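Long-range contacts in Cel44C (Paenibacillus polymyxa, PDB 2YIH), which hydrolyses internal beta-1,4-glucosidic links of xyloglucan and probably of other beta-glucans such as cellulose, as a family 44 glycoside hydrolase: residues Asn136-Ala141 / Val157-Phe162; Val203-Leu208 / Pro246-Val251. The protein carries 8 engineered substitutions. All coordinates share one frame; numbering follows the deposited sequence. Where two conformers were deposited one is given.

Interaction 1 (Asn136-Ala141 / Val157-Phe162); sequences NQVVNA and VYVDEF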
ATOM      1  N   ASN A 136      20.402  13.155  16.183  1.00  8.91           N
ATOM      2  CA  ASN A 136      20.538  14.461  15.530  1.00  9.17           C
ATOM      3  C   ASN A 136      19.152  15.030  15.311  1.00  9.47           C
ATOM      4  O   ASN A 136      18.196  14.275  15.103  1.00  9.01           O
ATOM      5  CB  ASN A 136      21.246  14.309  14.173  1.00  9.55           C
ATOM      6  CG  ASN A 136      22.695  13.915  14.316  1.00 10.02           C
ATOM      7  OD1 ASN A 136      23.347  14.302  15.281  1.00 11.69           O
ATOM      8  ND2 ASN A 136      23.237  13.190  13.320  1.00  9.67           N
ATOM      9  N   GLN A 137      19.048  16.357  15.348  1.00 10.31           N
ATOM     10  CA  GLN A 137      17.754  17.031  15.191  1.00 11.51           C
ATOM     11  C   GLN A 137      17.419  17.164  13.709  1.00 11.08           C
ATOM     12  O   GLN A 137      18.281  17.515  12.888  1.00 11.27           O
ATOM     13  CB  GLN A 137      17.810  18.430  15.805  1.00 13.84           C
ATOM     14  CG  GLN A 137      18.015  18.455  17.265  1.00 16.84           C
ATOM     15  CD  GLN A 137      17.964  19.886  17.816  1.00 18.78           C
ATOM     16  OE1 GLN A 137      17.274  20.770  17.259  1.00 20.04           O
ATOM     17  NE2 GLN A 137      18.702  20.125  18.891  0.50 19.29           N
ATOM     18  N   VAL A 138      16.155  16.938  13.379  1.00  9.75           N
ATOM     19  CA  VAL A 138      15.635  17.206  12.012  1.00  9.75           C
ATOM     20  C   VAL A 138      15.245  18.691  11.856  1.00 10.02           C
ATOM     21  O   VAL A 138      14.576  19.281  12.746  1.00 10.46           O
ATOM     22  CB  VAL A 138      14.412  16.312  11.718  1.00  9.33           C
ATOM     23  CG1 VAL A 138      13.751  16.688  10.348  1.00  9.39           C
ATOM     24  CG2 VAL A 138      14.811  14.819  11.699  1.00  9.52           C
ATOM     25  N   VAL A 139      15.713  19.315  10.773  1.00  9.49           N
ATOM     26  CA  VAL A 139      15.285  20.681  10.428  1.00  9.35           C
ATOM     27  C   VAL A 139      14.767  20.598   9.005  1.00  9.06           C
ATOM     28  O   VAL A 139      15.448  20.046   8.130  1.00  9.05           O
ATOM     29  CB  VAL A 139      16.514  21.649  10.511  1.00  9.19           C
ATOM     30  CG1 VAL A 139      16.191  23.039   9.969  1.00  9.61           C
ATOM     31  CG2 VAL A 139      17.021  21.716  12.008  1.00  9.90           C
ATOM     32  N   ASN A 140      13.568  21.135   8.784  1.00  9.21           N
ATOM     33  CA  ASN A 140      12.915  20.947   7.502  1.00  9.15           C
ATOM     34  C   ASN A 140      13.546  21.781   6.422  1.00  9.33           C
ATOM     35  O   ASN A 140      13.778  21.280   5.291  1.00  9.84           O
ATOM     36  CB  ASN A 140      11.426  21.253   7.615  1.00  9.02           C
ATOM     37  CG  ASN A 140      10.704  20.204   8.405  1.00  9.19           C
ATOM     38  OD1 ASN A 140      11.124  19.033   8.437  1.00 10.20           O
ATOM     39  ND2 ASN A 140       9.663  20.610   9.099  1.00  9.54           N
ATOM     40  N   ALA A 141      13.833  23.044   6.750  1.00  9.27           N
ATOM     41  CA  ALA A 141      14.424  23.994   5.765  1.00  9.44           C
ATOM     42  C   ALA A 141      15.766  24.568   6.260  1.00  9.98           C
ATOM     43  O   ALA A 141      15.830  25.264   7.297  1.00 10.01           O
ATOM     44  CB  ALA A 141      13.427  25.131   5.457  1.00 10.03           C
ATOM     45  N   VAL A 157      20.110  17.299  10.651  1.00 11.09           N
ATOM     46  CA  VAL A 157      19.928  16.746   9.312  1.00 11.33           C
ATOM     47  C   VAL A 157      18.853  17.615   8.677  1.00 10.33           C
ATOM     48  O   VAL A 157      17.877  17.932   9.327  1.00 11.22           O
ATOM     49  CB  VAL A 157      19.486  15.265   9.406  1.00 12.39           C
ATOM     50  CG1 VAL A 157      19.054  14.757   8.098  1.00 14.00           C
ATOM     51  CG2 VAL A 157      20.667  14.417   9.960  1.00 12.89           C
ATOM     52  N   TYR A 158      19.081  18.083   7.451  1.00  9.73           N
ATOM     53  CA  TYR A 158      18.163  19.038   6.840  1.00  9.01           C
ATOM     54  C   TYR A 158      17.356  18.333   5.774  1.00  8.93           C
ATOM     55  O   TYR A 158      17.920  17.800   4.839  1.00  9.27           O
ATOM     56  CB  TYR A 158      18.974  20.153   6.179  1.00  9.12           C
ATOM     57  CG  TYR A 158      19.725  21.003   7.187  1.00  9.10           C
ATOM     58  CD1 TYR A 158      19.030  21.882   8.012  1.00  9.11           C
ATOM     59  CD2 TYR A 158      21.120  20.871   7.361  1.00  9.41           C
ATOM     60  CE1 TYR A 158      19.696  22.686   8.944  1.00  9.54           C
ATOM     61  CE2 TYR A 158      21.808  21.653   8.322  1.00  9.32           C
ATOM     62  CZ  TYR A 158      21.078  22.550   9.096  1.00  9.31           C
ATOM     63  OH  TYR A 158      21.749  23.350  10.004  1.00  9.84           O
ATOM     64  N   VAL A 159      16.036  18.365   5.869  1.00  9.00           N
ATOM     65  CA  VAL A 159      15.254  17.514   4.964  1.00  9.16           C
ATOM     66  C   VAL A 159      15.267  18.108   3.562  1.00  9.52           C
ATOM     67  O   VAL A 159      15.400  17.364   2.574  1.00  8.91           O
ATOM     68  CB  VAL A 159      13.819  17.298   5.453  1.00  9.15           C
ATOM     69  CG1 VAL A 159      13.096  16.351   4.493  1.00  9.06           C
ATOM     70  CG2 VAL A 159      13.821  16.691   6.851  1.00  9.00           C
ATOM     71  N   ASP A 160      15.166  19.433   3.438  1.00  9.88           N
ATOM     72  CA  ASP A 160      15.144  20.001   2.094  1.00 10.23           C
ATOM     73  C   ASP A 160      16.483  19.850   1.362  1.00  9.94           C
ATOM     74  O   ASP A 160      16.514  19.748   0.134  1.00 10.00           O
ATOM     75  CB  ASP A 160      14.566  21.446   2.058  1.00 10.09           C
ATOM     76  CG  ASP A 160      15.446  22.478   2.755  1.00 10.30           C
ATOM     77  OD1 ASP A 160      16.389  22.143   3.499  1.00  9.86           O
ATOM     78  OD2 ASP A 160      15.143  23.678   2.561  1.00 11.00           O
ATOM     79  N   GLU A 161      17.573  19.776   2.122  1.00  9.36           N
ATOM     80  CA  GLU A 161      18.894  19.463   1.579  1.00  9.66           C
ATOM     81  C   GLU A 161      18.903  18.056   0.968  1.00  9.70           C
ATOM     82  O   GLU A 161      19.486  17.815  -0.089  1.00  9.87           O
ATOM     83  CB  GLU A 161      19.962  19.587   2.672  1.00 10.22           C
ATOM     84  CG  GLU A 161      21.379  19.414   2.117  1.00 10.16           C
ATOM     85  CD  GLU A 161      22.428  19.870   3.097  1.00 10.64           C
ATOM     86  OE1 GLU A 161      22.484  19.319   4.203  1.00 10.29           O
ATOM     87  OE2 GLU A 161      23.149  20.838   2.782  1.00 11.38           O
ATOM     88  N   PHE A 162      18.243  17.131   1.642  1.00  9.54           N
ATOM     89  CA  PHE A 162      18.161  15.787   1.122  1.00  9.95           C
ATOM     90  C   PHE A 162      17.320  15.779  -0.171  1.00  9.41           C
ATOM     91  O   PHE A 162      17.650  15.077  -1.145  1.00  9.46           O
ATOM     92  CB  PHE A 162      17.530  14.896   2.183  1.00 10.27           C
ATOM     93  CG  PHE A 162      17.272  13.492   1.703  1.00 11.50           C
ATOM     94  CD1 PHE A 162      18.311  12.743   1.138  1.00 12.15           C
ATOM     95  CD2 PHE A 162      16.000  12.956   1.771  1.00 12.57           C
ATOM     96  CE1 PHE A 162      18.075  11.435   0.707  1.00 13.26           C
ATOM     97  CE2 PHE A 162      15.760  11.645   1.327  1.00 13.33           C
ATOM     98  CZ  PHE A 162      16.812  10.901   0.827  1.00 12.84           C
TER
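The carbonyl oxygen of V139 is approached by two groups: V159 N donates a hydrogen bond to V139 O at 2.9 Å, lying in the carbonyl plane, while Y158 CA sends a weaker CA-H...O contact to V139 O over 3.2 Å. Before this point the segments pair as parallel strands, V157 through both its N-H and its C=O: V157 N gives to Q137 O (2.9 Å) and V157 O accepts from V139 N (2.9 Å). Then the second chain turns into helix 159-170, and D160 N reaches N140 O at 3.0 Å, so V139, the last strand residue, and N140, just beyond it, accept the first two helix amides.

Branched V138, V139 and V157 suit the extended strands. V159 opens the helix, and its CG2 presses tightly on V138 CG1 at 3.5 Å, next to helix 205-222, where L215 touches V159 and S214 accepts from N140 ND2. On the other face V139 CB lies 3.6 Å from Y158 CD1, meeting the ring obliquely. D160 CG sits between its own backbone N and carbonyl carbon (chi1 67°), close to A141 CA; OD2 lies 3.3 Å from A141 CA and OD1 accepts from K142 N. V157 packs on N54 and W55 near the bound calcium, whose ligands include E56 and Y156. The contact is thus a parallel strand pair running into a helix, part of a small three-stranded sheet that follows barrel strand 105-110.

Interaction 2 (Val203-Leu208 / Pro246-Val251); sequences VGAKEL and PDWDSV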
ATOM      1  N   VAL A 203       1.476  11.890  20.176  1.00 10.37           N
ATOM      2  CA  VAL A 203       1.327  12.995  19.214  1.00  9.69           C
ATOM      3  C   VAL A 203      -0.045  13.691  19.355  1.00  9.46           C
ATOM      4  O   VAL A 203      -1.093  13.034  19.555  1.00  9.79           O
ATOM      5  CB  VAL A 203       1.553  12.475  17.734  1.00  9.39           C
ATOM      6  CG1 VAL A 203       0.331  11.641  17.290  1.00  9.60           C
ATOM      7  CG2 VAL A 203       1.763  13.659  16.763  1.00  9.17           C
ATOM      8  N   GLY A 204      -0.036  15.024  19.248  1.00  9.19           N
ATOM      9  CA  GLY A 204      -1.308  15.788  19.210  1.00  9.60           C
ATOM     10  C   GLY A 204      -1.886  15.875  17.812  1.00  9.18           C
ATOM     11  O   GLY A 204      -1.154  15.698  16.817  1.00  9.20           O
ATOM     12  N   ALA A 205      -3.201  16.083  17.715  1.00  9.41           N
ATOM     13  CA  ALA A 205      -3.829  16.300  16.398  1.00  9.62           C
ATOM     14  C   ALA A 205      -3.336  17.589  15.769  1.00  9.74           C
ATOM     15  O   ALA A 205      -2.931  17.594  14.601  1.00  9.87           O
ATOM     16  CB  ALA A 205      -5.335  16.289  16.496  1.00  9.68           C
ATOM     17  N   LYS A 206      -3.320  18.683  16.537  1.00  9.57           N
ATOM     18  CA  LYS A 206      -2.802  19.945  16.004  1.00 10.05           C
ATOM     19  C   LYS A 206      -1.306  19.843  15.751  1.00  9.39           C
ATOM     20  O   LYS A 206      -0.818  20.310  14.714  1.00  9.54           O
ATOM     21  CB  LYS A 206      -3.122  21.120  16.941  1.00 10.67           C
ATOM     22  CG  LYS A 206      -2.640  22.476  16.395  1.00 12.83           C
ATOM     23  CD  LYS A 206      -2.727  23.542  17.484  0.50 12.66           C
ATOM     24  CE  LYS A 206      -2.522  24.948  16.912  0.50 13.94           C
ATOM     25  NZ  LYS A 206      -1.124  25.187  16.486  0.50 14.54           N
ATOM     26  N   GLU A 207      -0.582  19.210  16.681  1.00  9.30           N
ATOM     27  CA  GLU A 207       0.859  18.966  16.473  1.00  9.18           C
ATOM     28  C   GLU A 207       1.124  18.296  15.117  1.00  8.93           C
ATOM     29  O   GLU A 207       2.040  18.678  14.392  1.00  8.93           O
ATOM     30  CB  GLU A 207       1.432  18.072  17.585  1.00  9.20           C
ATOM     31  CG  GLU A 207       2.903  17.741  17.340  1.00  9.77           C
ATOM     32  CD  GLU A 207       3.438  16.672  18.282  1.00 10.17           C
ATOM     33  OE1 GLU A 207       2.676  16.190  19.150  1.00 10.25           O
ATOM     34  OE2 GLU A 207       4.622  16.300  18.134  1.00 10.40           O
ATOM     35  N   LEU A 208       0.386  17.226  14.856  1.00  8.83           N
ATOM     36  CA  LEU A 208       0.587  16.457  13.622  1.00  8.70           C
ATOM     37  C   LEU A 208       0.365  17.348  12.397  1.00  9.07           C
ATOM     38  O   LEU A 208       1.173  17.340  11.465  1.00  7.95           O
ATOM     39  CB  LEU A 208      -0.322  15.247  13.596  1.00  9.15           C
ATOM     40  CG  LEU A 208      -0.118  14.364  12.355  1.00  8.80           C
ATOM     41  CD1 LEU A 208       1.361  13.978  12.167  1.00  8.85           C
ATOM     42  CD2 LEU A 208      -1.016  13.138  12.459  1.00  9.11           C
ATOM     43  N   PRO A 246      -4.190  13.608  22.856  1.00 14.18           N
ATOM     44  CA  PRO A 246      -4.540  14.396  24.057  1.00 14.81           C
ATOM     45  C   PRO A 246      -5.398  15.627  23.790  1.00 14.94           C
ATOM     46  O   PRO A 246      -6.199  16.008  24.659  1.00 16.26           O
ATOM     47  CB  PRO A 246      -3.178  14.801  24.637  1.00 15.27           C
ATOM     48  CG  PRO A 246      -2.149  14.435  23.579  1.00 16.11           C
ATOM     49  CD  PRO A 246      -2.753  13.287  22.829  1.00 15.27           C
ATOM     50  N   ASP A 247      -5.252  16.237  22.617  1.00 13.82           N
ATOM     51  CA  ASP A 247      -6.064  17.376  22.226  1.00 14.09           C
ATOM     52  C   ASP A 247      -7.324  17.074  21.416  1.00 14.79           C
ATOM     53  O   ASP A 247      -7.998  17.999  20.964  1.00 15.38           O
ATOM     54  CB  ASP A 247      -5.206  18.461  21.551  1.00 14.44           C
ATOM     55  CG  ASP A 247      -4.569  17.982  20.253  1.00 13.70           C
ATOM     56  OD1 ASP A 247      -4.597  16.745  19.998  1.00 13.31           O
ATOM     57  OD2 ASP A 247      -4.127  18.850  19.469  1.00 13.81           O
ATOM     58  N   TRP A 248      -7.665  15.800  21.229  1.00 14.32           N
ATOM     59  CA  TRP A 248      -8.772  15.460  20.326  1.00 15.25           C
ATOM     60  C   TRP A 248     -10.097  16.123  20.755  1.00 17.07           C
ATOM     61  O   TRP A 248     -10.808  16.693  19.921  1.00 17.86           O
ATOM     62  CB  TRP A 248      -8.987  13.933  20.211  1.00 14.31           C
ATOM     63  CG  TRP A 248     -10.151  13.586  19.280  1.00 14.94           C
ATOM     64  CD1 TRP A 248     -11.273  12.875  19.594  1.00 15.56           C
ATOM     65  CD2 TRP A 248     -10.275  13.940  17.894  1.00 14.90           C
ATOM     66  NE1 TRP A 248     -12.102  12.784  18.496  1.00 15.51           N
ATOM     67  CE2 TRP A 248     -11.498  13.403  17.433  1.00 15.51           C
ATOM     68  CE3 TRP A 248      -9.466  14.650  16.998  1.00 15.00           C
ATOM     69  CZ2 TRP A 248     -11.962  13.595  16.118  1.00 15.51           C
ATOM     70  CZ3 TRP A 248      -9.920  14.843  15.688  1.00 15.45           C
ATOM     71  CH2 TRP A 248     -11.165  14.325  15.269  1.00 15.92           C
ATOM     72  N   ASP A 249     -10.434  16.036  22.038  1.00 18.08           N
ATOM     73  CA  ASP A 249     -11.703  16.635  22.497  1.00 20.67           C
ATOM     74  C   ASP A 249     -11.771  18.130  22.209  1.00 21.08           C
ATOM     75  O   ASP A 249     -12.839  18.648  21.846  1.00 21.57           O
ATOM     76  CB  ASP A 249     -11.934  16.351  23.986  1.00 23.65           C
ATOM     77  CG  ASP A 249     -12.438  14.952  24.226  1.00 25.99           C
ATOM     78  OD1 ASP A 249     -12.858  14.297  23.251  1.00 28.09           O
ATOM     79  OD2 ASP A 249     -12.338  14.475  25.374  1.00 28.59           O
ATOM     80  N   SER A 250     -10.625  18.800  22.310  1.00 20.26           N
ATOM     81  CA  SER A 250     -10.554  20.237  22.064  0.50 20.99           C
ATOM     82  C   SER A 250     -10.673  20.640  20.591  1.00 21.98           C
ATOM     83  O   SER A 250     -11.060  21.779  20.282  1.00 23.06           O
ATOM     84  CB  SER A 250      -9.288  20.838  22.693  0.50 21.35           C
ATOM     85  OG  SER A 250      -8.152  20.688  21.857  0.50 22.18           O
ATOM     86  N   VAL A 251     -10.303  19.744  19.677  1.00 20.36           N
ATOM     87  CA  VAL A 251     -10.301  20.108  18.255  1.00 20.46           C
ATOM     88  C   VAL A 251     -11.366  19.403  17.414  1.00 20.28           C
ATOM     89  O   VAL A 251     -11.605  19.803  16.267  1.00 22.71           O
ATOM     90  CB  VAL A 251      -8.904  19.891  17.586  1.00 20.78           C
ATOM     91  CG1 VAL A 251      -7.802  20.668  18.341  1.00 21.10           C
ATOM     92  CG2 VAL A 251      -8.593  18.400  17.506  1.00 19.83           C
TER
HETATM   93  O   HOH W   1      -1.376  19.118  19.537  1.00 10.97           O
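The amino end of helix 205-222, one of the helices around the TIM barrel, is met by the carboxylate of D247, which takes the first backbone N-H groups of A205 and K206. D247 OD1 accepts from A205 N at 2.8 Å and D247 OD2 from K206 N at 3.0 Å, each oxygen using its syn lone pair; the second bond is nearly straight, 169° at the hydrogen. A water extends the grip by accepting from E207 N and donating to D247 OD2 (2.8 Å). Aspartate is apt here, because its negative charge probably gains from the positive end of the helix dipole.

G204, at the N-cap position, has no side chain to accept these amides, and its CA lies 3.5 Å from D247 OD1. Its own N-H goes to E207 OE1, bound on the anti side, 32° out of the carboxylate plane. Small A205 lets the segments close up: its CB touches V251 CG2 at 4.0 Å and comes near the edge of the W248 ring, with Y261 of helix 258-273 alongside. What results is a helix N-terminus served by an acidic side chain from a remote loop, joining the loops that follow barrel strands 181-184 and 227-233.

In the fold
Both interactions lie in the (beta/alpha)8-barrel domain of this family 44 hydrolase module, one piece of a longer protein, interaction 1 in a small sheet added to the barrel. Along the chain the residues of interaction 1 all precede those of interaction 2. Their centres are about 25 Å apart, with about 9 Å between nearest atoms. Interaction 2 sits on the amino end of helix 205-222, while N140, V159 and D160 of interaction 1 pack further along it. The side chain of V203 is about 10 Å from a bound xylose and that of W248 about 10 Å from a bound glucose unit, so one barrel helix spans from the calcium-bearing sheet to the loops beside the substrate.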